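Local coordinates for protein lovastatin nonaketide synthase, polyketide synthase component (Aspergillus terreus, PDB 7CPX) that assembles the nonaketide dihydromonacolin L on its carrier domain from nine malonyl-CoA units, in complex with its partner LovC, on the way to lovastatin, at residues Val269-Gln277 against Leu295-Leu305; Gly376-Gly387 against Gln425-Ser433. The protein carries 2 engineered substitutions. One frame throughout, in Å; residues are numbered along the deposited sequence.

Interaction 1: Val269-Gln277 against Leu295-Leu305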
loop_
_atom_site.group_PDB
_atom_site.type_symbol
_atom_site.label_atom_id
_atom_site.label_comp_id
_atom_site.label_asym_id
_atom_site.label_seq_id
_atom_site.Cartn_x
_atom_site.Cartn_y
_atom_site.Cartn_z
ATOM N N VAL A 269 48.175 -22.818 21.113
ATOM C CA VAL A 269 47.978 -22.806 22.556
ATOM C C VAL A 269 47.501 -21.418 22.949
ATOM O O VAL A 269 48.257 -20.445 22.865
ATOM C CB VAL A 269 49.263 -23.179 23.306
ATOM C CG1 VAL A 269 49.205 -22.673 24.735
ATOM C CG2 VAL A 269 49.473 -24.679 23.286
ATOM N N ILE A 270 46.252 -21.324 23.399
ATOM C CA ILE A 270 45.732 -20.104 24.005
ATOM C C ILE A 270 46.233 -20.093 25.447
ATOM O O ILE A 270 45.659 -20.740 26.327
ATOM C CB ILE A 270 44.207 -20.031 23.929
ATOM C CG1 ILE A 270 43.752 -20.133 22.473
ATOM C CG2 ILE A 270 43.710 -18.736 24.542
ATOM C CD1 ILE A 270 42.255 -20.133 22.300
ATOM N N ARG A 271 47.332 -19.375 25.680
ATOM C CA ARG A 271 47.927 -19.332 27.010
ATOM C C ARG A 271 47.035 -18.584 27.988
ATOM O O ARG A 271 46.873 -19.006 29.139
ATOM C CB ARG A 271 49.305 -18.680 26.928
ATOM C CG ARG A 271 49.996 -18.492 28.260
ATOM C CD ARG A 271 51.458 -18.140 28.055
ATOM N NE ARG A 271 52.175 -17.980 29.314
ATOM C CZ ARG A 271 53.496 -17.988 29.429
ATOM N NH1 ARG A 271 54.279 -18.183 28.381
ATOM N NH2 ARG A 271 54.044 -17.804 30.625
ATOM N N GLU A 272 46.447 -17.475 27.553
ATOM C CA GLU A 272 45.595 -16.674 28.415
ATOM C C GLU A 272 44.671 -15.838 27.546
ATOM O O GLU A 272 45.031 -15.446 26.433
ATOM C CB GLU A 272 46.424 -15.775 29.338
ATOM C CG GLU A 272 45.613 -15.003 30.363
ATOM C CD GLU A 272 44.935 -15.907 31.371
ATOM O OE1 GLU A 272 45.256 -17.113 31.403
ATOM O OE2 GLU A 272 44.076 -15.412 32.132
ATOM N N THR A 273 43.478 -15.568 28.069
ATOM C CA THR A 273 42.476 -14.779 27.355
ATOM C C THR A 273 41.764 -13.898 28.377
ATOM O O THR A 273 40.813 -14.336 29.029
ATOM C CB THR A 273 41.489 -15.670 26.614
ATOM O OG1 THR A 273 42.206 -16.612 25.807
ATOM C CG2 THR A 273 40.588 -14.833 25.722
ATOM N N GLY A 274 42.227 -12.661 28.508
ATOM C CA GLY A 274 41.586 -11.707 29.383
ATOM C C GLY A 274 40.512 -10.916 28.661
ATOM O O GLY A 274 40.561 -10.726 27.448
ATOM N N VAL A 275 39.526 -10.463 29.428
ATOM C CA VAL A 275 38.437 -9.645 28.913
ATOM C C VAL A 275 38.257 -8.463 29.850
ATOM O O VAL A 275 38.140 -8.643 31.068
ATOM C CB VAL A 275 37.129 -10.440 28.788
ATOM C CG1 VAL A 275 36.023 -9.554 28.256
ATOM C CG2 VAL A 275 37.331 -11.633 27.881
ATOM N N ASN A 276 38.237 -7.260 29.287
ATOM C CA ASN A 276 37.996 -6.041 30.040
ATOM C C ASN A 276 37.070 -5.148 29.223
ATOM O O ASN A 276 36.701 -5.470 28.089
ATOM C CB ASN A 276 39.315 -5.338 30.391
ATOM C CG ASN A 276 39.576 -4.104 29.548
ATOM O OD1 ASN A 276 39.427 -4.121 28.328
ATOM N ND2 ASN A 276 39.986 -3.025 30.202
ATOM N N GLN A 277 36.695 -4.017 29.807
ATOM C CA GLN A 277 35.708 -3.127 29.224
ATOM C C GLN A 277 36.210 -1.692 29.276
ATOM O O GLN A 277 37.015 -1.330 30.137
ATOM C CB GLN A 277 34.375 -3.265 29.966
ATOM C CG GLN A 277 33.354 -2.193 29.678
ATOM C CD GLN A 277 32.870 -2.196 28.251
ATOM O OE1 GLN A 277 32.694 -3.249 27.643
ATOM N NE2 GLN A 277 32.639 -1.009 27.708
ATOM N N LEU A 295 43.928 -4.144 29.794
ATOM C CA LEU A 295 43.547 -5.501 29.423
ATOM C C LEU A 295 44.763 -6.310 29.003
ATOM O O LEU A 295 44.952 -7.448 29.445
ATOM C CB LEU A 295 42.522 -5.462 28.291
ATOM C CG LEU A 295 42.288 -6.767 27.529
ATOM C CD1 LEU A 295 41.855 -7.867 28.472
ATOM C CD2 LEU A 295 41.254 -6.566 26.439
ATOM N N ILE A 296 45.597 -5.737 28.138
ATOM C CA ILE A 296 46.772 -6.454 27.655
ATOM C C ILE A 296 47.715 -6.756 28.812
ATOM O O ILE A 296 48.215 -7.880 28.956
ATOM C CB ILE A 296 47.475 -5.648 26.550
ATOM C CG1 ILE A 296 46.550 -5.503 25.341
ATOM C CG2 ILE A 296 48.766 -6.331 26.144
ATOM C CD1 ILE A 296 47.010 -4.477 24.339
ATOM N N LYS A 297 47.969 -5.756 29.657
ATOM C CA LYS A 297 48.882 -5.958 30.776
ATOM C C LYS A 297 48.358 -7.026 31.727
ATOM O O LYS A 297 49.115 -7.898 32.169
ATOM C CB LYS A 297 49.102 -4.640 31.516
ATOM C CG LYS A 297 49.878 -3.609 30.715
ATOM C CD LYS A 297 50.083 -2.329 31.505
ATOM C CE LYS A 297 50.982 -1.354 30.763
ATOM N NZ LYS A 297 51.219 -0.109 31.541
ATOM N N ALA A 298 47.064 -6.978 32.050
ATOM C CA ALA A 298 46.488 -7.961 32.958
ATOM C C ALA A 298 46.515 -9.354 32.348
ATOM O O ALA A 298 46.773 -10.338 33.049
ATOM C CB ALA A 298 45.058 -7.565 33.318
ATOM N N THR A 299 46.239 -9.461 31.048
ATOM C CA THR A 299 46.270 -10.763 30.395
ATOM C C THR A 299 47.673 -11.351 30.425
ATOM O O THR A 299 47.850 -12.544 30.696
ATOM C CB THR A 299 45.775 -10.638 28.955
ATOM O OG1 THR A 299 44.521 -9.944 28.937
ATOM C CG2 THR A 299 45.594 -12.009 28.331
ATOM N N TYR A 300 48.686 -10.528 30.150
ATOM C CA TYR A 300 50.056 -11.024 30.194
ATOM C C TYR A 300 50.464 -11.396 31.613
ATOM O O TYR A 300 51.167 -12.393 31.821
ATOM C CB TYR A 300 51.011 -9.987 29.607
ATOM C CG TYR A 300 51.138 -10.079 28.105
ATOM C CD1 TYR A 300 50.220 -9.461 27.273
ATOM C CD2 TYR A 300 52.171 -10.794 27.519
ATOM C CE1 TYR A 300 50.328 -9.547 25.904
ATOM C CE2 TYR A 300 52.287 -10.884 26.149
ATOM C CZ TYR A 300 51.361 -10.258 25.346
ATOM O OH TYR A 300 51.466 -10.341 23.978
ATOM N N ALA A 301 50.035 -10.612 32.604
ATOM C CA ALA A 301 50.336 -10.950 33.990
ATOM C C ALA A 301 49.695 -12.273 34.383
ATOM O O ALA A 301 50.324 -13.105 35.047
ATOM C CB ALA A 301 49.864 -9.830 34.917
ATOM N N GLN A 302 48.441 -12.486 33.980
ATOM C CA GLN A 302 47.767 -13.745 34.275
ATOM C C GLN A 302 48.477 -14.910 33.601
ATOM O O GLN A 302 48.568 -16.006 34.167
ATOM C CB GLN A 302 46.309 -13.672 33.827
ATOM C CG GLN A 302 45.474 -12.678 34.617
ATOM C CD GLN A 302 44.158 -12.329 33.942
ATOM O OE1 GLN A 302 43.571 -11.283 34.220
ATOM N NE2 GLN A 302 43.686 -13.200 33.056
ATOM N N ALA A 303 48.988 -14.689 32.390
ATOM C CA ALA A 303 49.742 -15.713 31.682
ATOM C C ALA A 303 51.111 -15.961 32.297
ATOM O O ALA A 303 51.796 -16.900 31.877
ATOM C CB ALA A 303 49.912 -15.317 30.215
ATOM N N GLY A 304 51.524 -15.153 33.269
ATOM C CA GLY A 304 52.874 -15.241 33.782
ATOM C C GLY A 304 53.904 -14.599 32.886
ATOM O O GLY A 304 55.086 -14.946 32.968
ATOM N N LEU A 305 53.487 -13.674 32.028
ATOM C CA LEU A 305 54.357 -13.034 31.051
ATOM C C LEU A 305 54.616 -11.593 31.465
ATOM O O LEU A 305 53.675 -10.852 31.769
ATOM C CB LEU A 305 53.726 -13.077 29.659
ATOM C CG LEU A 305 53.619 -14.463 29.025
ATOM C CD1 LEU A 305 52.818 -14.396 27.741
ATOM C CD2 LEU A 305 54.998 -15.031 28.758
#

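Interaction 2: Gly376-Gly387 against Gln425-Ser433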
loop_
_atom_site.group_PDB
_atom_site.type_symbol
_atom_site.label_atom_id
_atom_site.label_comp_id
_atom_site.label_asym_id
_atom_site.label_seq_id
_atom_site.Cartn_x
_atom_site.Cartn_y
_atom_site.Cartn_z
ATOM N N GLY A 376 40.376 -13.078 14.085
ATOM C CA GLY A 376 41.713 -12.671 14.469
ATOM C C GLY A 376 42.468 -13.794 15.147
ATOM O O GLY A 376 43.634 -14.051 14.835
ATOM N N LEU A 377 41.798 -14.506 16.054
ATOM C CA LEU A 377 42.428 -15.648 16.701
ATOM C C LEU A 377 42.973 -16.614 15.659
ATOM O O LEU A 377 44.130 -17.044 15.738
ATOM C CB LEU A 377 41.428 -16.346 17.621
ATOM C CG LEU A 377 41.988 -17.517 18.422
ATOM C CD1 LEU A 377 41.703 -17.329 19.897
ATOM C CD2 LEU A 377 41.404 -18.824 17.932
ATOM N N MET A 378 42.165 -16.931 14.645
ATOM C CA MET A 378 42.643 -17.818 13.593
ATOM C C MET A 378 43.893 -17.247 12.943
ATOM O O MET A 378 44.893 -17.954 12.769
ATOM C CB MET A 378 41.546 -18.037 12.550
ATOM C CG MET A 378 40.281 -18.696 13.090
ATOM S SD MET A 378 40.264 -20.493 12.925
ATOM C CE MET A 378 41.534 -20.974 14.090
ATOM N N LYS A 379 43.871 -15.953 12.619
ATOM C CA LYS A 379 45.047 -15.320 12.037
ATOM C C LYS A 379 46.234 -15.431 12.979
ATOM O O LYS A 379 47.373 -15.638 12.546
ATOM C CB LYS A 379 44.745 -13.859 11.711
ATOM C CG LYS A 379 45.872 -13.128 11.003
ATOM C CD LYS A 379 45.383 -11.813 10.424
ATOM C CE LYS A 379 46.475 -11.089 9.660
ATOM N NZ LYS A 379 45.989 -9.822 9.052
ATOM N N ALA A 380 45.985 -15.297 14.284
ATOM C CA ALA A 380 47.059 -15.463 15.252
ATOM C C ALA A 380 47.436 -16.930 15.399
ATOM O O ALA A 380 48.600 -17.258 15.657
ATOM C CB ALA A 380 46.649 -14.879 16.601
ATOM N N SER A 381 46.466 -17.830 15.233
ATOM C CA SER A 381 46.747 -19.250 15.403
ATOM C C SER A 381 47.592 -19.775 14.250
ATOM O O SER A 381 48.754 -20.153 14.436
ATOM C CB SER A 381 45.437 -20.032 15.511
ATOM O OG SER A 381 45.680 -21.425 15.595
ATOM N N PHE A 382 47.035 -19.756 13.037
ATOM C CA PHE A 382 47.754 -20.290 11.887
ATOM C C PHE A 382 49.146 -19.682 11.804
ATOM O O PHE A 382 50.150 -20.399 11.716
ATOM C CB PHE A 382 46.972 -20.010 10.604
ATOM C CG PHE A 382 45.558 -20.511 10.630
ATOM C CD1 PHE A 382 45.226 -21.658 11.327
ATOM C CD2 PHE A 382 44.560 -19.829 9.961
ATOM C CE1 PHE A 382 43.926 -22.116 11.352
ATOM C CE2 PHE A 382 43.258 -20.280 9.980
ATOM C CZ PHE A 382 42.939 -21.426 10.678
ATOM N N ALA A 383 49.219 -18.354 11.873
ATOM C CA ALA A 383 50.504 -17.669 11.871
ATOM C C ALA A 383 51.466 -18.324 12.851
ATOM O O ALA A 383 52.533 -18.816 12.467
ATOM C CB ALA A 383 50.305 -16.194 12.219
ATOM N N VAL A 384 51.084 -18.366 14.129
ATOM C CA VAL A 384 52.013 -18.852 15.139
ATOM C C VAL A 384 52.360 -20.311 14.881
ATOM O O VAL A 384 53.454 -20.767 15.231
ATOM C CB VAL A 384 51.435 -18.641 16.552
ATOM C CG1 VAL A 384 50.658 -19.858 17.013
ATOM C CG2 VAL A 384 52.543 -18.313 17.537
ATOM N N ARG A 385 51.451 -21.064 14.257
ATOM C CA ARG A 385 51.745 -22.459 13.954
ATOM C C ARG A 385 52.683 -22.584 12.760
ATOM O O ARG A 385 53.497 -23.512 12.703
ATOM C CB ARG A 385 50.451 -23.229 13.696
ATOM C CG ARG A 385 50.671 -24.666 13.249
ATOM C CD ARG A 385 49.460 -25.531 13.555
ATOM N NE ARG A 385 48.253 -25.045 12.894
ATOM C CZ ARG A 385 47.687 -25.607 11.834
ATOM N NH1 ARG A 385 48.179 -26.705 11.280
ATOM N NH2 ARG A 385 46.591 -25.057 11.317
ATOM N N HIS A 386 52.586 -21.663 11.804
ATOM C CA HIS A 386 53.382 -21.718 10.587
ATOM C C HIS A 386 54.558 -20.753 10.603
ATOM O O HIS A 386 55.297 -20.681 9.617
ATOM C CB HIS A 386 52.497 -21.434 9.371
ATOM C CG HIS A 386 51.310 -22.340 9.267
ATOM N ND1 HIS A 386 51.429 -23.704 9.102
ATOM C CD2 HIS A 386 49.983 -22.081 9.310
ATOM C CE1 HIS A 386 50.224 -24.244 9.046
ATOM N NE2 HIS A 386 49.329 -23.281 9.170
ATOM N N GLY A 387 54.752 -20.012 11.692
ATOM C CA GLY A 387 55.876 -19.102 11.775
ATOM C C GLY A 387 55.873 -18.008 10.738
ATOM O O GLY A 387 56.932 -17.455 10.433
ATOM N N GLN A 425 61.702 -20.618 23.368
ATOM C CA GLN A 425 60.541 -19.757 23.546
ATOM C C GLN A 425 59.586 -19.947 22.377
ATOM O O GLN A 425 59.984 -19.719 21.227
ATOM C CB GLN A 425 60.957 -18.299 23.638
ATOM C CG GLN A 425 59.825 -17.371 24.052
ATOM C CD GLN A 425 59.894 -16.024 23.363
ATOM O OE1 GLN A 425 60.779 -15.217 23.643
ATOM N NE2 GLN A 425 58.960 -15.777 22.453
ATOM N N PRO A 426 58.340 -20.357 22.607
ATOM C CA PRO A 426 57.413 -20.527 21.486
ATOM C C PRO A 426 57.076 -19.196 20.840
ATOM O O PRO A 426 57.088 -18.144 21.482
ATOM C CB PRO A 426 56.178 -21.153 22.140
ATOM C CG PRO A 426 56.214 -20.650 23.532
ATOM C CD PRO A 426 57.670 -20.567 23.902
ATOM N N ARG A 427 56.775 -19.251 19.544
ATOM C CA ARG A 427 56.235 -18.082 18.869
ATOM C C ARG A 427 54.981 -17.626 19.596
ATOM O O ARG A 427 54.120 -18.441 19.936
ATOM C CB ARG A 427 55.914 -18.407 17.412
ATOM C CG ARG A 427 57.129 -18.703 16.555
ATOM C CD ARG A 427 56.741 -18.857 15.097
ATOM N NE ARG A 427 56.087 -20.132 14.826
ATOM C CZ ARG A 427 56.719 -21.237 14.457
ATOM N NH1 ARG A 427 58.034 -21.268 14.314
ATOM N NH2 ARG A 427 56.015 -22.341 14.229
ATOM N N ARG A 428 54.884 -16.324 19.851
ATOM C CA ARG A 428 53.780 -15.767 20.621
ATOM C C ARG A 428 53.122 -14.657 19.819
ATOM O O ARG A 428 53.803 -13.755 19.322
ATOM C CB ARG A 428 54.259 -15.240 21.974
ATOM C CG ARG A 428 53.129 -14.785 22.880
ATOM C CD ARG A 428 53.630 -14.410 24.265
ATOM N NE ARG A 428 54.306 -15.520 24.928
ATOM C CZ ARG A 428 55.620 -15.706 24.943
ATOM N NH1 ARG A 428 56.447 -14.869 24.337
ATOM N NH2 ARG A 428 56.117 -16.761 25.580
ATOM N N ALA A 429 51.802 -14.729 19.702
ATOM C CA ALA A 429 50.987 -13.714 19.061
ATOM C C ALA A 429 49.904 -13.258 20.027
ATOM O O ALA A 429 49.641 -13.892 21.053
ATOM C CB ALA A 429 50.357 -14.245 17.767
ATOM N N SER A 430 49.271 -12.141 19.689
ATOM C CA SER A 430 48.210 -11.582 20.511
ATOM C C SER A 430 47.041 -11.180 19.626
ATOM O O SER A 430 47.222 -10.741 18.489
ATOM C CB SER A 430 48.706 -10.379 21.310
ATOM O OG SER A 430 49.463 -10.794 22.433
ATOM N N VAL A 431 45.839 -11.338 20.169
ATOM C CA VAL A 431 44.601 -11.045 19.462
ATOM C C VAL A 431 43.806 -10.057 20.296
ATOM O O VAL A 431 43.605 -10.276 21.494
ATOM C CB VAL A 431 43.770 -12.316 19.209
ATOM C CG1 VAL A 431 42.542 -11.986 18.384
ATOM C CG2 VAL A 431 44.604 -13.375 18.519
ATOM N N ASN A 432 43.356 -8.977 19.667
ATOM C CA ASN A 432 42.527 -7.974 20.315
ATOM C C ASN A 432 41.235 -7.819 19.532
ATOM O O ASN A 432 41.261 -7.722 18.301
ATOM C CB ASN A 432 43.252 -6.632 20.403
ATOM C CG ASN A 432 43.669 -6.281 21.815
ATOM O OD1 ASN A 432 43.510 -7.073 22.743
ATOM N ND2 ASN A 432 44.210 -5.083 21.984
ATOM N N SER A 433 40.114 -7.796 20.244
ATOM C CA SER A 433 38.812 -7.588 19.624
ATOM C C SER A 433 37.998 -6.676 20.526
ATOM O O SER A 433 37.698 -7.040 21.665
ATOM C CB SER A 433 38.089 -8.917 19.402
ATOM O OG SER A 433 37.028 -8.769 18.477
#

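Interaction 1: Val269-Gln277 against Leu295-Leu305
Strand 269-277 packs against helix 295-302 on one face of the ketosynthase sheet: Arg271 and Glu272 meet the end of the helix, while Gly274 and Asn276 receive Thr299 and Leu295. The segment axes approach to 7.6 Å, and glycine suits the middle because, having no side chain, it lets Thr299 and Leu295 lie directly against the strand backbone. Thr299 sets CG2 anti to its backbone N (chi1 -51°), which brings this methyl to 3.4 Å from Gly274 N and leaves OG1 to bond back to Leu295 O. Leu295 lays CD1 against the Gly274 carbonyl and CB beside Asn276 OD1, whose polar partner is Asn440. The layering is that of the thiolase fold, where helix 289-302 belongs to a beta-alpha-beta crossover leading from strand 268-277 to strand 316-318. Opposite Ile444 a classic beta bulge turns both Arg271 and Glu272 toward the helix. The extended arginine presents its guanidinium side-on, NE (2.8 Å) and NH2 (2.7 Å) both bonding Ala303 O close to the guanidinium plane, and Leu305 CD2 lies over one face. A cation probably suits this carbonyl at a helix C-terminus, where Gly304, with positive phi, forms a Schellman motif. The Gln302 amide faces the Glu272 carboxylate, modelled too close for its detail to be trusted; Glu272 OE1 makes a salt bridge with Arg196.

Interaction 2: Gly376-Gly387 against Gln425-Ser433
Arg427 reaches from just before strand 428-433 to the C-terminal end of helix 376-386, and beyond it small apolar side chains fill the gap between the two. Its CB lies beside the Val384 side chain. CD passes Gly387 CA at 3.4 Å, and the chain then bends (chi3 -75°) to bring NE to the helix end. There NE donates to Val384 O at 2.7 Å, a fairly straight bond (162°) with the oxygen close to the guanidinium plane. NH2 adds weak bonds to Val384 O and Arg385 O, and its stronger partner is Glu447, with which it forms a salt bridge. One face of the guanidinium lies under Gly387 CA; glycine fits here because it leaves the helix with positive phi, and without a side chain its CA can sit over that face. A long cationic side chain thus joins one carbonyl of the last turn firmly, a second weakly, and a carboxylate.

Farther along, helix and strand run almost antiparallel (174°), and small residues allow their axes to come within 7.8 Å. Ala380 CB meets Ala429 CB at 3.9 Å. Val431 spreads two methyls over the helix, CG1 at 3.5 Å from Leu377 N and CG2 at 3.6 Å from Leu377 CA. Its side chain lies about 8 Å from that of His320, a predicted active-site residue, and the helix starts shortly after His367, another. This close packing of a helix against a sheet strand belongs to the buried middle helical layer of the thiolase-fold ketosynthase.

How the interactions relate
Interactions 1 and 2 lie on opposite faces of one sheet, in which strand 439-446 separates strands 268-277 and 428-435. Helix 289-302 of interaction 1 is an outer cover, with Ala301 exposed, whereas helix 369-386 of interaction 2 is mostly buried, with Leu377 also touching Ile270. The chemistry follows: the outer contact has charged and amide groups around a glycine, while the inner one is largely alanine and valine, with its polar bonding gathered at one helix end. In each, an arginine on or just before the strand bonds carbonyl oxygen at a helix C-terminus, a single one in interaction 1. On the outer face, strand 428-433 is also tied to interaction 1 by Tyr300 OH to Ser430 OG, a probable hydrogen bond, and by Glu446, which pairs with both Arg271 and Arg428.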